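Local structure of NH(3)-dependent NAD(+) synthetase (Francisella tularensis subsp. holarctica LVS, 3FIU) at residues 92-95 against 96-100; 184-187 against 188-192. The protein belongs to the NAD synthase family of the HUP clan, pairs into a two-chain assembly and holds adenosine monophosphate, pyrophosphate and magnesium ions. All coordinates share one frame; numbering follows the deposited sequence.

Contact 1: residues 92-95 against 96-100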
ATOM      1  N   PRO A  92      -7.137  13.785 -14.124  1.00 20.72           N
ATOM      2  CA  PRO A  92      -5.850  14.088 -14.807  1.00 19.69           C
ATOM      3  C   PRO A  92      -4.723  13.115 -14.471  1.00 19.49           C
ATOM      4  O   PRO A  92      -4.023  12.614 -15.369  1.00 16.81           O
ATOM      5  CB  PRO A  92      -5.488  15.496 -14.286  1.00 21.80           C
ATOM      6  CG  PRO A  92      -6.804  16.098 -13.955  1.00 24.20           C
ATOM      7  CD  PRO A  92      -7.680  14.971 -13.432  1.00 19.64           C
ATOM      8  N   ALA A  93      -4.533  12.863 -13.184  1.00 18.29           N
ATOM      9  CA  ALA A  93      -3.520  11.920 -12.737  1.00 19.09           C
ATOM     10  C   ALA A  93      -3.830  10.502 -13.236  1.00 19.28           C
ATOM     11  O   ALA A  93      -2.919   9.777 -13.724  1.00 17.58           O
ATOM     12  CB  ALA A  93      -3.418  11.958 -11.234  1.00 18.20           C
ATOM     13  N   TYR A  94      -5.105  10.115 -13.161  1.00 17.27           N
ATOM     14  CA  TYR A  94      -5.485   8.758 -13.594  1.00 18.85           C
ATOM     15  C   TYR A  94      -5.215   8.585 -15.119  1.00 18.56           C
ATOM     16  O   TYR A  94      -4.661   7.575 -15.555  1.00 18.55           O
ATOM     17  CB  TYR A  94      -6.954   8.397 -13.213  1.00 19.10           C
ATOM     18  CG  TYR A  94      -7.346   7.101 -13.849  1.00 22.84           C
ATOM     19  CD1 TYR A  94      -8.170   7.072 -14.984  1.00 26.26           C
ATOM     20  CD2 TYR A  94      -6.790   5.899 -13.406  1.00 26.06           C
ATOM     21  CE1 TYR A  94      -8.456   5.867 -15.616  1.00 25.92           C
ATOM     22  CE2 TYR A  94      -7.071   4.701 -14.035  1.00 26.46           C
ATOM     23  CZ  TYR A  94      -7.904   4.692 -15.136  1.00 31.52           C
ATOM     24  OH  TYR A  94      -8.167   3.474 -15.744  1.00 32.32           O
ATOM     25  N   GLU A  95      -5.601   9.575 -15.920  1.00 18.36           N
ATOM     26  CA  GLU A  95      -5.399   9.505 -17.371  1.00 19.28           C
ATOM     27  C   GLU A  95      -3.914   9.443 -17.748  1.00 17.37           C
ATOM     28  O   GLU A  95      -3.537   8.664 -18.625  1.00 18.62           O
ATOM     29  CB  GLU A  95      -6.146  10.641 -18.088  1.00 20.11           C
ATOM     30  CG  GLU A  95      -7.640  10.367 -18.280  0.50 22.99           C
ATOM     31  CD  GLU A  95      -7.925   9.710 -19.610  0.50 29.19           C
ATOM     32  OE1 GLU A  95      -8.189   8.487 -19.634  0.50 27.19           O
ATOM     33  OE2 GLU A  95      -7.843  10.422 -20.637  0.50 31.77           O
ATOM     34  N   ALA A  96      -3.077  10.219 -17.060  1.00 17.75           N
ATOM     35  CA  ALA A  96      -1.631  10.164 -17.340  1.00 18.25           C
ATOM     36  C   ALA A  96      -1.140   8.755 -16.971  1.00 18.05           C
ATOM     37  O   ALA A  96      -0.390   8.104 -17.718  1.00 19.04           O
ATOM     38  CB  ALA A  96      -0.883  11.233 -16.541  1.00 17.44           C
ATOM     39  N   PHE A  97      -1.597   8.255 -15.837  1.00 16.63           N
ATOM     40  CA  PHE A  97      -1.143   6.928 -15.429  1.00 18.35           C
ATOM     41  C   PHE A  97      -1.599   5.872 -16.453  1.00 19.21           C
ATOM     42  O   PHE A  97      -0.790   5.097 -16.990  1.00 16.15           O
ATOM     43  CB  PHE A  97      -1.636   6.575 -14.026  1.00 17.89           C
ATOM     44  CG  PHE A  97      -1.287   5.177 -13.616  1.00 18.00           C
ATOM     45  CD1 PHE A  97       0.018   4.852 -13.183  1.00 15.98           C
ATOM     46  CD2 PHE A  97      -2.243   4.167 -13.708  1.00 16.79           C
ATOM     47  CE1 PHE A  97       0.348   3.522 -12.792  1.00 15.10           C
ATOM     48  CE2 PHE A  97      -1.933   2.850 -13.345  1.00 16.99           C
ATOM     49  CZ  PHE A  97      -0.629   2.527 -12.871  1.00 16.69           C
ATOM     50  N   LEU A  98      -2.891   5.856 -16.731  1.00 18.76           N
ATOM     51  CA  LEU A  98      -3.440   4.838 -17.630  1.00 18.97           C
ATOM     52  C   LEU A  98      -2.771   4.888 -19.020  1.00 18.80           C
ATOM     53  O   LEU A  98      -2.311   3.862 -19.519  1.00 17.83           O
ATOM     54  CB  LEU A  98      -4.967   4.992 -17.726  1.00 19.37           C
ATOM     55  CG  LEU A  98      -5.655   4.011 -18.701  1.00 23.28           C
ATOM     56  CD1 LEU A  98      -5.487   2.568 -18.218  1.00 28.03           C
ATOM     57  CD2 LEU A  98      -7.135   4.370 -18.844  1.00 27.46           C
ATOM     58  N   ALA A  99      -2.703   6.074 -19.631  1.00 18.86           N
ATOM     59  CA  ALA A  99      -2.034   6.218 -20.928  1.00 19.96           C
ATOM     60  C   ALA A  99      -0.623   5.575 -20.864  1.00 19.90           C
ATOM     61  O   ALA A  99      -0.245   4.806 -21.740  1.00 19.08           O
ATOM     62  CB  ALA A  99      -1.937   7.710 -21.349  1.00 19.39           C
ATOM     63  N   SER A 100       0.108   5.853 -19.790  1.00 18.42           N
ATOM     64  CA  SER A 100       1.484   5.364 -19.668  1.00 19.83           C
ATOM     65  C   SER A 100       1.667   3.848 -19.521  1.00 18.87           C
ATOM     66  O   SER A 100       2.784   3.339 -19.712  1.00 20.59           O
ATOM     67  CB  SER A 100       2.201   6.087 -18.531  1.00 19.96           C
ATOM     68  OG  SER A 100       1.744   5.623 -17.278  1.00 18.68           O
TER
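Leu98 sits one turn further along the helix than Tyr94 and leans back on it, and its side chain can be followed outward across the ring toward its hydroxyl. CB touches Tyr94 O at 3.4 Å and also lies over one face of the ring, toward its rim: the CH-pi contact measures 4.3 Å from Leu98 CB to the centroid of the Tyr94 ring, 24° off the normal. Since CG is anti to the backbone N (chi1 177°), the chain heads for the phenol end, and CG comes within 3.9 Å of Tyr94 OH. There the branches part. CD1 stays near the hydroxyl, whereas CD2 presses closer, 3.4 Å from Tyr94 OH and 3.8 Å from Tyr94 CE1. The branch lets leucine meet the phenol at several points, CB over the face and both methyls at the hydroxyl. The setting is the i to i+4 spacing of an alpha-helix, 91-100, which follows strand 84-87 at one border of the parallel sheet. Its backbone repeats the pattern, the straightest bond being Leu98 N to Tyr94 O (2.7 Å, 173°). Tyr94 also lies on Leu123 of helix 113-135, while small Ala96 packs on Pro92 of the second subunit and Phe97 meets the ring of Tyr127 of that subunit. Ser100 OG turns back to donate to Phe97 O at 2.6 Å, and it is hydrogen-bonded as well to Tyr127 OH of the second subunit.

Contact 2: residues 184-187 against 188-192; sequences PKNI and LDKAP. With POP (pyrophosphate 2-), chain H.
Leu188 begins the second half of a short alpha-helix, 185-189, whose N-cap is Pro184, in a fold built round a parallel sheet. Its N-H reaches back to Pro184 O at 3.2 Å, closing the first turn; the residue before that turn makes no helical N-H bond, so proline's lack of an N-H costs nothing. The Leu188 side chain packs on Ile40 of helix 40-51, which Ile187 also touches, so the two aliphatic residues fix the turn against that helix. Asp189 follows on the exposed side. Its N bonds to Lys185 O, and its carboxylate meets the same lysine in an i to i+4 salt bridge, 2.9 Å between Lys185 NZ and Asp189 OD2, through the syn lone pair. The lysine is extended until its last torsion (chi4 60°), where the bend turns NZ toward the acid.

At Lys190 the chain leaves helical angles, and its N makes a weak bond to Asn186 O (3.0 Å, 126°). The backbone brings Lys190 CB to 3.2 Å from Asn186 O, and a chi1 of 72° folds CG back over the same oxygen, at 3.5 Å; farther out, CE passes Asn186 ND2 at 3.6 Å, the two side chains crossing at about a right angle. NZ forms salt bridges with Asp70 and Asp73 of helix 68-81 and a hydrogen bond with Gly38 O, while Asn186 ND2 bonds to Asp73. A water bridges Ile187 O and Lys190 O, joining the last turn to the outgoing loop. Beyond Ala191, Pro192 enters the pyrophosphate pocket, its CB 3.3 Å from O5 of pyrophosphate.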
ATOM      1  N   PRO A 184     -26.418  12.281   7.023  1.00 21.12           N
ATOM      2  CA  PRO A 184     -27.544  12.593   6.131  1.00 21.30           C
ATOM      3  C   PRO A 184     -28.294  11.395   5.557  1.00 20.72           C
ATOM      4  O   PRO A 184     -27.708  10.383   5.111  1.00 18.90           O
ATOM      5  CB  PRO A 184     -26.889  13.394   5.018  1.00 22.13           C
ATOM      6  CG  PRO A 184     -25.838  14.132   5.750  1.00 19.57           C
ATOM      7  CD  PRO A 184     -25.236  13.088   6.662  1.00 20.61           C
ATOM      8  N   LYS A 185     -29.613  11.545   5.568  1.00 21.80           N
ATOM      9  CA  LYS A 185     -30.536  10.512   5.112  1.00 21.74           C
ATOM     10  C   LYS A 185     -30.180   9.820   3.795  1.00 22.19           C
ATOM     11  O   LYS A 185     -30.302   8.594   3.711  1.00 20.85           O
ATOM     12  CB  LYS A 185     -31.944  11.109   5.032  1.00 22.34           C
ATOM     13  CG  LYS A 185     -32.998  10.150   4.533  1.00 24.41           C
ATOM     14  CD  LYS A 185     -34.390  10.790   4.597  1.00 28.39           C
ATOM     15  CE  LYS A 185     -35.462   9.894   3.957  1.00 28.72           C
ATOM     16  NZ  LYS A 185     -35.543   8.561   4.652  1.00 25.75           N
ATOM     17  N   ASN A 186     -29.796  10.572   2.751  1.00 20.66           N
ATOM     18  CA  ASN A 186     -29.450   9.907   1.481  1.00 20.65           C
ATOM     19  C   ASN A 186     -28.285   8.933   1.577  1.00 20.93           C
ATOM     20  O   ASN A 186     -28.254   7.924   0.857  1.00 20.18           O
ATOM     21  CB  ASN A 186     -29.183  10.874   0.331  1.00 19.29           C
ATOM     22  CG  ASN A 186     -29.327  10.194  -1.007  1.00 21.14           C
ATOM     23  OD1 ASN A 186     -30.375   9.632  -1.305  1.00 22.96           O
ATOM     24  ND2 ASN A 186     -28.270  10.177  -1.791  1.00 20.25           N
ATOM     25  N   ILE A 187     -27.349   9.228   2.474  1.00 19.38           N
ATOM     26  CA  ILE A 187     -26.202   8.330   2.712  1.00 19.97           C
ATOM     27  C   ILE A 187     -26.687   7.070   3.435  1.00 21.23           C
ATOM     28  O   ILE A 187     -26.299   5.953   3.071  1.00 22.49           O
ATOM     29  CB  ILE A 187     -25.119   9.052   3.503  1.00 18.64           C
ATOM     30  CG1 ILE A 187     -24.582  10.232   2.647  1.00 16.02           C
ATOM     31  CG2 ILE A 187     -23.965   8.083   3.922  1.00 19.52           C
ATOM     32  CD1 ILE A 187     -23.590  11.128   3.412  1.00 21.59           C
ATOM     33  N   LEU A 188     -27.552   7.257   4.437  1.00 21.78           N
ATOM     34  CA  LEU A 188     -28.196   6.124   5.127  1.00 22.60           C
ATOM     35  C   LEU A 188     -28.949   5.208   4.162  1.00 23.08           C
ATOM     36  O   LEU A 188     -28.926   4.002   4.315  1.00 22.44           O
ATOM     37  CB  LEU A 188     -29.155   6.615   6.233  1.00 23.68           C
ATOM     38  CG  LEU A 188     -28.545   7.340   7.460  1.00 27.76           C
ATOM     39  CD1 LEU A 188     -29.622   7.760   8.462  1.00 28.05           C
ATOM     40  CD2 LEU A 188     -27.461   6.497   8.156  1.00 29.76           C
ATOM     41  N   ASP A 189     -29.631   5.800   3.187  1.00 24.02           N
ATOM     42  CA  ASP A 189     -30.591   5.062   2.363  1.00 25.24           C
ATOM     43  C   ASP A 189     -30.033   4.497   1.070  1.00 24.99           C
ATOM     44  O   ASP A 189     -30.667   3.611   0.473  1.00 26.66           O
ATOM     45  CB  ASP A 189     -31.804   5.950   2.023  1.00 24.32           C
ATOM     46  CG  ASP A 189     -32.635   6.303   3.243  1.00 28.05           C
ATOM     47  OD1 ASP A 189     -32.374   5.774   4.343  1.00 25.86           O
ATOM     48  OD2 ASP A 189     -33.548   7.144   3.110  1.00 32.50           O
ATOM     49  N   LYS A 190     -28.892   5.017   0.613  1.00 23.27           N
ATOM     50  CA  LYS A 190     -28.365   4.647  -0.703  1.00 24.66           C
ATOM     51  C   LYS A 190     -27.775   3.243  -0.685  1.00 24.21           C
ATOM     52  O   LYS A 190     -27.419   2.733   0.368  1.00 23.50           O
ATOM     53  CB  LYS A 190     -27.359   5.667  -1.258  1.00 23.91           C
ATOM     54  CG  LYS A 190     -26.003   5.709  -0.583  1.00 26.85           C
ATOM     55  CD  LYS A 190     -24.949   6.586  -1.391  1.00 27.01           C
ATOM     56  CE  LYS A 190     -25.338   8.062  -1.465  1.00 26.35           C
ATOM     57  NZ  LYS A 190     -24.176   8.985  -1.734  1.00 20.24           N
ATOM     58  N   ALA A 191     -27.709   2.627  -1.859  1.00 23.02           N
ATOM     59  CA  ALA A 191     -27.035   1.338  -2.021  1.00 24.61           C
ATOM     60  C   ALA A 191     -25.515   1.472  -1.828  1.00 25.12           C
ATOM     61  O   ALA A 191     -24.889   2.316  -2.503  1.00 26.15           O
ATOM     62  CB  ALA A 191     -27.326   0.777  -3.442  1.00 25.15           C
ATOM     63  N   PRO A 192     -24.912   0.659  -0.924  1.00 23.23           N
ATOM     64  CA  PRO A 192     -23.444   0.528  -0.858  1.00 22.84           C
ATOM     65  C   PRO A 192     -22.852   0.239  -2.241  1.00 23.77           C
ATOM     66  O   PRO A 192     -23.370  -0.604  -2.980  1.00 23.76           O
ATOM     67  CB  PRO A 192     -23.246  -0.668   0.086  1.00 22.02           C
ATOM     68  CG  PRO A 192     -24.418  -0.566   1.034  1.00 21.58           C
ATOM     69  CD  PRO A 192     -25.565  -0.174   0.108  1.00 22.91           C
TER
HETATM   70  P1  POP H4001     -18.091   3.908   1.486  1.00 19.14           P
HETATM   71  O1  POP H4001     -18.078   5.109   2.401  1.00 19.01           O
HETATM   72  O2  POP H4001     -16.993   2.944   1.834  1.00 17.12           O
HETATM   73  O3  POP H4001     -17.999   4.252   0.008  1.00 19.86           O
HETATM   74  O   POP H4001     -19.476   3.105   1.758  1.00 17.79           O
HETATM   75  P2  POP H4001     -19.893   1.782   0.938  1.00 19.41           P
HETATM   76  O4  POP H4001     -18.880   0.681   1.205  1.00 18.45           O
HETATM   77  O5  POP H4001     -21.209   1.445   1.579  1.00 17.35           O
HETATM   78  O6  POP H4001     -20.075   2.033  -0.539  1.00 18.56           O
HETATM   79  O   HOH W   1     -25.435   3.588   2.154  1.00 17.34           O

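How the contacts relate
Contact 1 comes first along the chain and closes before contact 2 opens; their centres lie 31 Å apart, with nearest atoms about 20 Å from each other. Both belong to the NAD synthase fold but share no helix. Residues 92-100 lie on helix 91-100, after strand 84-87 at a border of the four-stranded parallel sheet, and reach the second subunit. Residues 184-192 span helix 185-189 and the loop after it, beside helices 40-51 and 68-81, and meet no other protein chain. One contact thus belongs to the dimer interface, whereas the other carries the chain into the pyrophosphate pocket.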